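Local coordinates for protein carboxylic ester hydrolase (Aspergillus niger, PDB 7K4O) that probably hydrolyses ester bonds of tannins, releasing gallic acid, as a secreted serine esterase of the tannase family, at residues L80-G94 with V169-Q183. Sequence-based numbering, arbitrary orientation. Where two conformers were deposited one is given.
Sequences LPAPTDFQNRWLSTG and VYGMSDSDKLYAYYQ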
loop_
_atom_site.group_PDB
_atom_site.type_symbol
_atom_site.label_atom_id
_atom_site.label_comp_id
_atom_site.label_asym_id
_atom_site.label_seq_id
_atom_site.Cartn_x
_atom_site.Cartn_y
_atom_site.Cartn_z
ATOM N N LEU A 80 6.522 23.733 -3.169
ATOM C CA LEU A 80 5.585 24.842 -2.831
ATOM C C LEU A 80 4.933 25.388 -4.088
ATOM O O LEU A 80 5.616 25.836 -5.012
ATOM C CB LEU A 80 6.371 25.941 -2.140
ATOM C CG LEU A 80 7.081 25.619 -0.845
ATOM C CD1 LEU A 80 7.889 26.806 -0.374
ATOM C CD2 LEU A 80 6.097 25.208 0.245
ATOM N N PRO A 81 3.607 25.327 -4.194
ATOM C CA PRO A 81 2.923 26.027 -5.286
ATOM C C PRO A 81 3.219 27.527 -5.311
ATOM O O PRO A 81 3.566 28.162 -4.331
ATOM C CB PRO A 81 1.429 25.839 -4.988
ATOM C CG PRO A 81 1.387 24.618 -4.038
ATOM C CD PRO A 81 2.683 24.614 -3.275
ATOM N N ALA A 82 3.056 28.101 -6.486
ATOM C CA ALA A 82 3.056 29.562 -6.630
ATOM C C ALA A 82 1.990 30.108 -5.668
ATOM O O ALA A 82 0.921 29.502 -5.518
ATOM C CB ALA A 82 2.726 29.911 -8.053
ATOM N N PRO A 83 2.238 31.274 -5.073
ATOM C CA PRO A 83 1.248 31.858 -4.158
ATOM C C PRO A 83 -0.159 31.992 -4.721
ATOM O O PRO A 83 -1.105 31.673 -3.997
ATOM C CB PRO A 83 1.873 33.215 -3.839
ATOM C CG PRO A 83 3.350 32.990 -3.938
ATOM C CD PRO A 83 3.494 32.038 -5.108
ATOM N N THR A 84 -0.301 32.244 -6.032
ATOM C CA THR A 84 -1.655 32.401 -6.606
ATOM C C THR A 84 -2.313 31.038 -6.774
ATOM O O THR A 84 -3.508 31.010 -6.931
ATOM C CB THR A 84 -1.641 33.246 -7.892
ATOM O OG1 THR A 84 -0.751 32.660 -8.846
ATOM C CG2 THR A 84 -1.262 34.673 -7.580
ATOM N N ASP A 85 -1.561 29.938 -6.684
ATOM C CA ASP A 85 -2.111 28.582 -6.844
ATOM C C ASP A 85 -2.257 27.840 -5.495
ATOM O O ASP A 85 -2.909 26.815 -5.492
ATOM C CB ASP A 85 -1.158 27.741 -7.689
ATOM C CG ASP A 85 -1.076 28.178 -9.161
ATOM O OD1 ASP A 85 -2.114 28.662 -9.671
ATOM O OD2 ASP A 85 0.027 27.973 -9.789
ATOM N N PHE A 86 -1.709 28.385 -4.440
ATOM C CA PHE A 86 -1.774 27.740 -3.095
ATOM C C PHE A 86 -3.205 27.830 -2.568
ATOM O O PHE A 86 -3.866 28.915 -2.653
ATOM C CB PHE A 86 -0.838 28.442 -2.146
ATOM C CG PHE A 86 -0.894 27.884 -0.747
ATOM C CD1 PHE A 86 -0.533 26.565 -0.471
ATOM C CD2 PHE A 86 -1.371 28.646 0.299
ATOM C CE1 PHE A 86 -0.613 26.087 0.829
ATOM C CE2 PHE A 86 -1.408 28.181 1.602
ATOM C CZ PHE A 86 -1.034 26.891 1.866
ATOM N N GLN A 87 -3.719 26.723 -2.069
ATOM C CA GLN A 87 -5.141 26.608 -1.635
ATOM C C GLN A 87 -5.236 26.105 -0.193
ATOM O O GLN A 87 -6.213 25.366 0.104
ATOM C CB GLN A 87 -5.899 25.723 -2.619
ATOM C CG GLN A 87 -5.953 26.424 -3.968
ATOM C CD GLN A 87 -6.988 25.975 -4.958
ATOM O OE1 GLN A 87 -7.291 24.818 -5.125
ATOM N NE2 GLN A 87 -7.485 26.945 -5.702
ATOM N N ASN A 88 -4.315 26.471 0.665
ATOM C CA ASN A 88 -4.420 26.195 2.111
ATOM C C ASN A 88 -4.451 24.664 2.295
ATOM O O ASN A 88 -5.221 24.154 3.134
ATOM C CB ASN A 88 -5.620 26.874 2.803
ATOM C CG ASN A 88 -5.462 28.375 2.898
ATOM O OD1 ASN A 88 -4.508 28.936 2.352
ATOM N ND2 ASN A 88 -6.284 28.995 3.738
ATOM N N ARG A 89 -3.531 23.965 1.612
ATOM C CA ARG A 89 -3.436 22.505 1.708
ATOM C C ARG A 89 -1.982 22.114 1.936
ATOM O O ARG A 89 -1.071 22.733 1.374
ATOM C CB ARG A 89 -4.021 21.827 0.468
ATOM C CG ARG A 89 -5.517 22.087 0.290
ATOM C CD ARG A 89 -6.063 21.495 -1.026
ATOM N NE ARG A 89 -7.473 21.859 -1.159
ATOM C CZ ARG A 89 -8.030 22.398 -2.232
ATOM N NH1 ARG A 89 -7.327 22.568 -3.336
ATOM N NH2 ARG A 89 -9.299 22.810 -2.164
ATOM N N TRP A 90 -1.837 21.006 2.659
ATOM C CA TRP A 90 -0.559 20.284 2.856
ATOM C C TRP A 90 -0.797 18.844 2.380
ATOM O O TRP A 90 -1.827 18.265 2.756
ATOM C CB TRP A 90 -0.133 20.324 4.336
ATOM C CG TRP A 90 0.958 19.346 4.632
ATOM C CD1 TRP A 90 0.814 18.088 5.142
ATOM C CD2 TRP A 90 2.361 19.499 4.355
ATOM N NE1 TRP A 90 2.053 17.456 5.229
ATOM C CE2 TRP A 90 3.004 18.291 4.724
ATOM C CE3 TRP A 90 3.140 20.519 3.808
ATOM C CZ2 TRP A 90 4.373 18.095 4.593
ATOM C CZ3 TRP A 90 4.500 20.319 3.634
ATOM C CH2 TRP A 90 5.113 19.108 3.999
ATOM N N LEU A 91 0.151 18.267 1.673
ATOM C CA LEU A 91 0.133 16.841 1.341
ATOM C C LEU A 91 1.460 16.198 1.784
ATOM O O LEU A 91 2.532 16.536 1.217
ATOM C CB LEU A 91 -0.061 16.612 -0.157
ATOM C CG LEU A 91 -0.096 15.139 -0.534
ATOM C CD1 LEU A 91 -1.307 14.472 0.026
ATOM C CD2 LEU A 91 -0.029 14.933 -2.064
ATOM N N SER A 92 1.357 15.255 2.713
ATOM C CA SER A 92 2.459 14.303 2.998
ATOM C C SER A 92 2.409 13.173 1.968
ATOM O O SER A 92 1.356 12.693 1.646
ATOM C CB SER A 92 2.341 13.738 4.431
ATOM O OG SER A 92 2.734 14.675 5.404
ATOM N N THR A 93 3.579 12.677 1.554
ATOM C CA THR A 93 3.743 11.560 0.617
ATOM C C THR A 93 4.783 10.613 1.219
ATOM O O THR A 93 5.575 11.036 2.067
ATOM C CB THR A 93 4.180 12.011 -0.785
ATOM O OG1 THR A 93 5.520 12.506 -0.697
ATOM C CG2 THR A 93 3.254 13.081 -1.340
ATOM N N GLY A 94 4.715 9.387 0.755
ATOM C CA GLY A 94 5.482 8.277 1.330
ATOM C C GLY A 94 6.116 7.365 0.304
ATOM O O GLY A 94 6.287 7.742 -0.886
ATOM N N VAL A 169 5.237 30.487 5.210
ATOM C CA VAL A 169 5.740 30.969 3.908
ATOM C C VAL A 169 4.613 31.623 3.121
ATOM O O VAL A 169 4.894 32.608 2.414
ATOM C CB VAL A 169 6.496 29.863 3.158
ATOM C CG1 VAL A 169 5.546 28.983 2.439
ATOM C CG2 VAL A 169 7.544 30.477 2.228
ATOM N N TYR A 170 3.360 31.210 3.321
ATOM C CA TYR A 170 2.206 31.777 2.594
ATOM C C TYR A 170 1.516 32.849 3.448
ATOM O O TYR A 170 0.488 33.366 2.988
ATOM C CB TYR A 170 1.247 30.693 2.172
ATOM C CG TYR A 170 1.824 29.779 1.096
ATOM C CD1 TYR A 170 2.078 30.244 -0.194
ATOM C CD2 TYR A 170 2.139 28.460 1.368
ATOM C CE1 TYR A 170 2.584 29.422 -1.190
ATOM C CE2 TYR A 170 2.610 27.627 0.387
ATOM C CZ TYR A 170 2.927 28.116 -0.872
ATOM O OH TYR A 170 3.353 27.246 -1.832
ATOM N N GLY A 171 2.031 33.140 4.625
ATOM C CA GLY A 171 1.460 34.218 5.485
ATOM C C GLY A 171 0.098 33.853 6.024
ATOM O O GLY A 171 -0.775 34.767 6.176
ATOM N N MET A 172 -0.127 32.580 6.324
ATOM C CA MET A 172 -1.411 32.152 6.931
ATOM C C MET A 172 -1.491 32.677 8.364
ATOM O O MET A 172 -0.519 32.632 9.132
ATOM C CB MET A 172 -1.551 30.634 6.929
ATOM C CG MET A 172 -1.621 30.058 5.535
ATOM S SD MET A 172 -1.826 28.281 5.473
ATOM C CE MET A 172 -3.481 28.135 6.140
ATOM N N SER A 173 -2.665 33.106 8.808
ATOM C CA SER A 173 -2.819 33.511 10.212
ATOM C C SER A 173 -2.977 32.267 11.055
ATOM O O SER A 173 -3.318 31.205 10.531
ATOM C CB SER A 173 -4.012 34.456 10.335
ATOM O OG SER A 173 -5.188 33.656 10.223
ATOM N N ASP A 174 -2.850 32.388 12.372
ATOM C CA ASP A 174 -3.055 31.216 13.235
ATOM C C ASP A 174 -4.478 30.679 13.136
ATOM O O ASP A 174 -4.651 29.480 13.226
ATOM C CB ASP A 174 -2.696 31.567 14.671
ATOM C CG ASP A 174 -1.178 31.553 14.866
ATOM O OD1 ASP A 174 -0.457 30.972 13.995
ATOM O OD2 ASP A 174 -0.726 32.176 15.841
ATOM N N SER A 175 -5.486 31.514 12.839
ATOM C CA SER A 175 -6.869 31.005 12.707
ATOM C C SER A 175 -7.119 30.374 11.339
ATOM O O SER A 175 -8.032 29.587 11.221
ATOM C CB SER A 175 -7.927 32.082 12.936
ATOM O OG SER A 175 -7.708 32.699 14.186
ATOM N N ASP A 176 -6.362 30.735 10.331
ATOM C CA ASP A 176 -6.587 30.203 8.974
ATOM C C ASP A 176 -6.437 28.677 8.977
ATOM O O ASP A 176 -5.381 28.160 9.465
ATOM C CB ASP A 176 -5.617 30.799 7.970
ATOM C CG ASP A 176 -5.843 32.244 7.563
ATOM O OD1 ASP A 176 -7.002 32.710 7.639
ATOM O OD2 ASP A 176 -4.864 32.862 7.118
ATOM N N LYS A 177 -7.438 27.980 8.502
ATOM C CA LYS A 177 -7.430 26.495 8.472
ATOM C C LYS A 177 -6.442 26.011 7.385
ATOM O O LYS A 177 -6.551 26.362 6.192
ATOM C CB LYS A 177 -8.802 25.959 8.161
ATOM C CG LYS A 177 -8.937 24.452 8.051
ATOM C CD LYS A 177 -8.614 23.655 9.239
ATOM C CE LYS A 177 -9.038 22.178 9.167
ATOM N NZ LYS A 177 -8.111 21.294 9.969
ATOM N N LEU A 178 -5.545 25.097 7.774
ATOM C CA LEU A 178 -4.670 24.376 6.802
ATOM C C LEU A 178 -5.220 22.956 6.694
ATOM O O LEU A 178 -5.172 22.196 7.676
ATOM C CB LEU A 178 -3.226 24.380 7.293
ATOM C CG LEU A 178 -2.263 23.588 6.394
ATOM C CD1 LEU A 178 -2.140 24.199 4.996
ATOM C CD2 LEU A 178 -0.924 23.524 7.077
ATOM N N TYR A 179 -5.772 22.602 5.566
ATOM C CA TYR A 179 -6.257 21.227 5.333
ATOM C C TYR A 179 -5.060 20.342 5.004
ATOM O O TYR A 179 -4.318 20.608 4.041
ATOM C CB TYR A 179 -7.290 21.179 4.222
ATOM C CG TYR A 179 -8.610 21.832 4.585
ATOM C CD1 TYR A 179 -9.486 21.164 5.416
ATOM C CD2 TYR A 179 -8.923 23.107 4.176
ATOM C CE1 TYR A 179 -10.719 21.708 5.741
ATOM C CE2 TYR A 179 -10.171 23.666 4.499
ATOM C CZ TYR A 179 -11.036 22.971 5.305
ATOM O OH TYR A 179 -12.293 23.417 5.674
ATOM N N ALA A 180 -4.861 19.295 5.786
ATOM C CA ALA A 180 -3.651 18.457 5.678
ATOM C C ALA A 180 -4.073 17.045 5.287
ATOM O O ALA A 180 -5.024 16.474 5.876
ATOM C CB ALA A 180 -2.894 18.487 6.999
ATOM N N TYR A 181 -3.337 16.490 4.332
ATOM C CA TYR A 181 -3.660 15.200 3.699
ATOM C C TYR A 181 -2.410 14.328 3.630
ATOM O O TYR A 181 -1.289 14.817 3.709
ATOM C CB TYR A 181 -4.205 15.456 2.300
ATOM C CG TYR A 181 -5.437 16.332 2.256
ATOM C CD1 TYR A 181 -6.662 15.790 2.551
ATOM C CD2 TYR A 181 -5.373 17.686 1.953
ATOM C CE1 TYR A 181 -7.819 16.551 2.533
ATOM C CE2 TYR A 181 -6.525 18.455 1.930
ATOM C CZ TYR A 181 -7.746 17.877 2.174
ATOM O OH TYR A 181 -8.883 18.632 2.116
ATOM N N TYR A 182 -2.653 13.046 3.432
ATOM C CA TYR A 182 -1.634 12.043 3.094
ATOM C C TYR A 182 -2.116 11.282 1.863
ATOM O O TYR A 182 -3.303 10.993 1.721
ATOM C CB TYR A 182 -1.396 11.035 4.231
ATOM C CG TYR A 182 -0.359 10.005 3.858
ATOM C CD1 TYR A 182 0.968 10.353 3.902
ATOM C CD2 TYR A 182 -0.696 8.748 3.373
ATOM C CE1 TYR A 182 1.963 9.463 3.523
ATOM C CE2 TYR A 182 0.288 7.841 3.010
ATOM C CZ TYR A 182 1.614 8.203 3.087
ATOM O OH TYR A 182 2.630 7.355 2.684
ATOM N N GLN A 183 -1.167 10.903 1.025
ATOM C CA GLN A 183 -1.461 10.015 -0.140
ATOM C C GLN A 183 -0.296 9.043 -0.351
ATOM O O GLN A 183 0.832 9.487 -0.596
ATOM C CB GLN A 183 -1.797 10.809 -1.407
ATOM C CG GLN A 183 -2.192 9.925 -2.588
ATOM C CD GLN A 183 -2.600 10.744 -3.804
ATOM O OE1 GLN A 183 -2.079 11.836 -4.008
ATOM N NE2 GLN A 183 -3.574 10.214 -4.565
HETATM O O HOH W 1 -8.619 27.653 5.014
HETATM O O HOH W 2 3.194 8.522 -1.574
#
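Strands 89-93 and 179-183 run parallel, approaching to 4.5 Å between axes at 23°, and backbone hydrogen bonds alternate between them from Tyr-179 N to Asn-88 O (2.9 Å) as far as Gln-183 N to Ser-92 O. Ahead of the strands, Phe-86 and Tyr-170 stack face to face, planes 7° apart and ring centroids separated by 3.7 Å. Phe-86 CG lies anti to the backbone N (chi1 177°), which carries the ring over the tyrosine; the other face of the Phe-86 ring lies against the backbone N of Asn-88. Met-172 SD meets the Phe-86 edge in the ring plane, 3.9 Å from Phe-86 CE2, a Met-aromatic contact. Tyr-170 OH donates to a lone pair of Pro-81 O at 2.7 Å, in the carbonyl plane. A water accepts from Asn-88 ND2 and donates to Lys-177 O. Along the strands, Trp-90 NE1 donates to Ser-92 OG (2.9 Å) on the face packed by helix 144-169, while on the other face Arg-89 NE forms a salt bridge and Tyr-181 OH a hydrogen bond with Glu-490 OE2 of helix 481-491. Tyr-182 OH is hydrogen-bonded to Gly-188 O of the probable nucleophile elbow that follows. Within the central sheet expected of an alpha/beta-hydrolase, regular backbone pairing is thus supplemented by apolar ring contact, which holds the Tyr-170 ring's orientation, and one phenol-carbonyl bond, joining the loop before strand 89-93 to the end of helix 144-169.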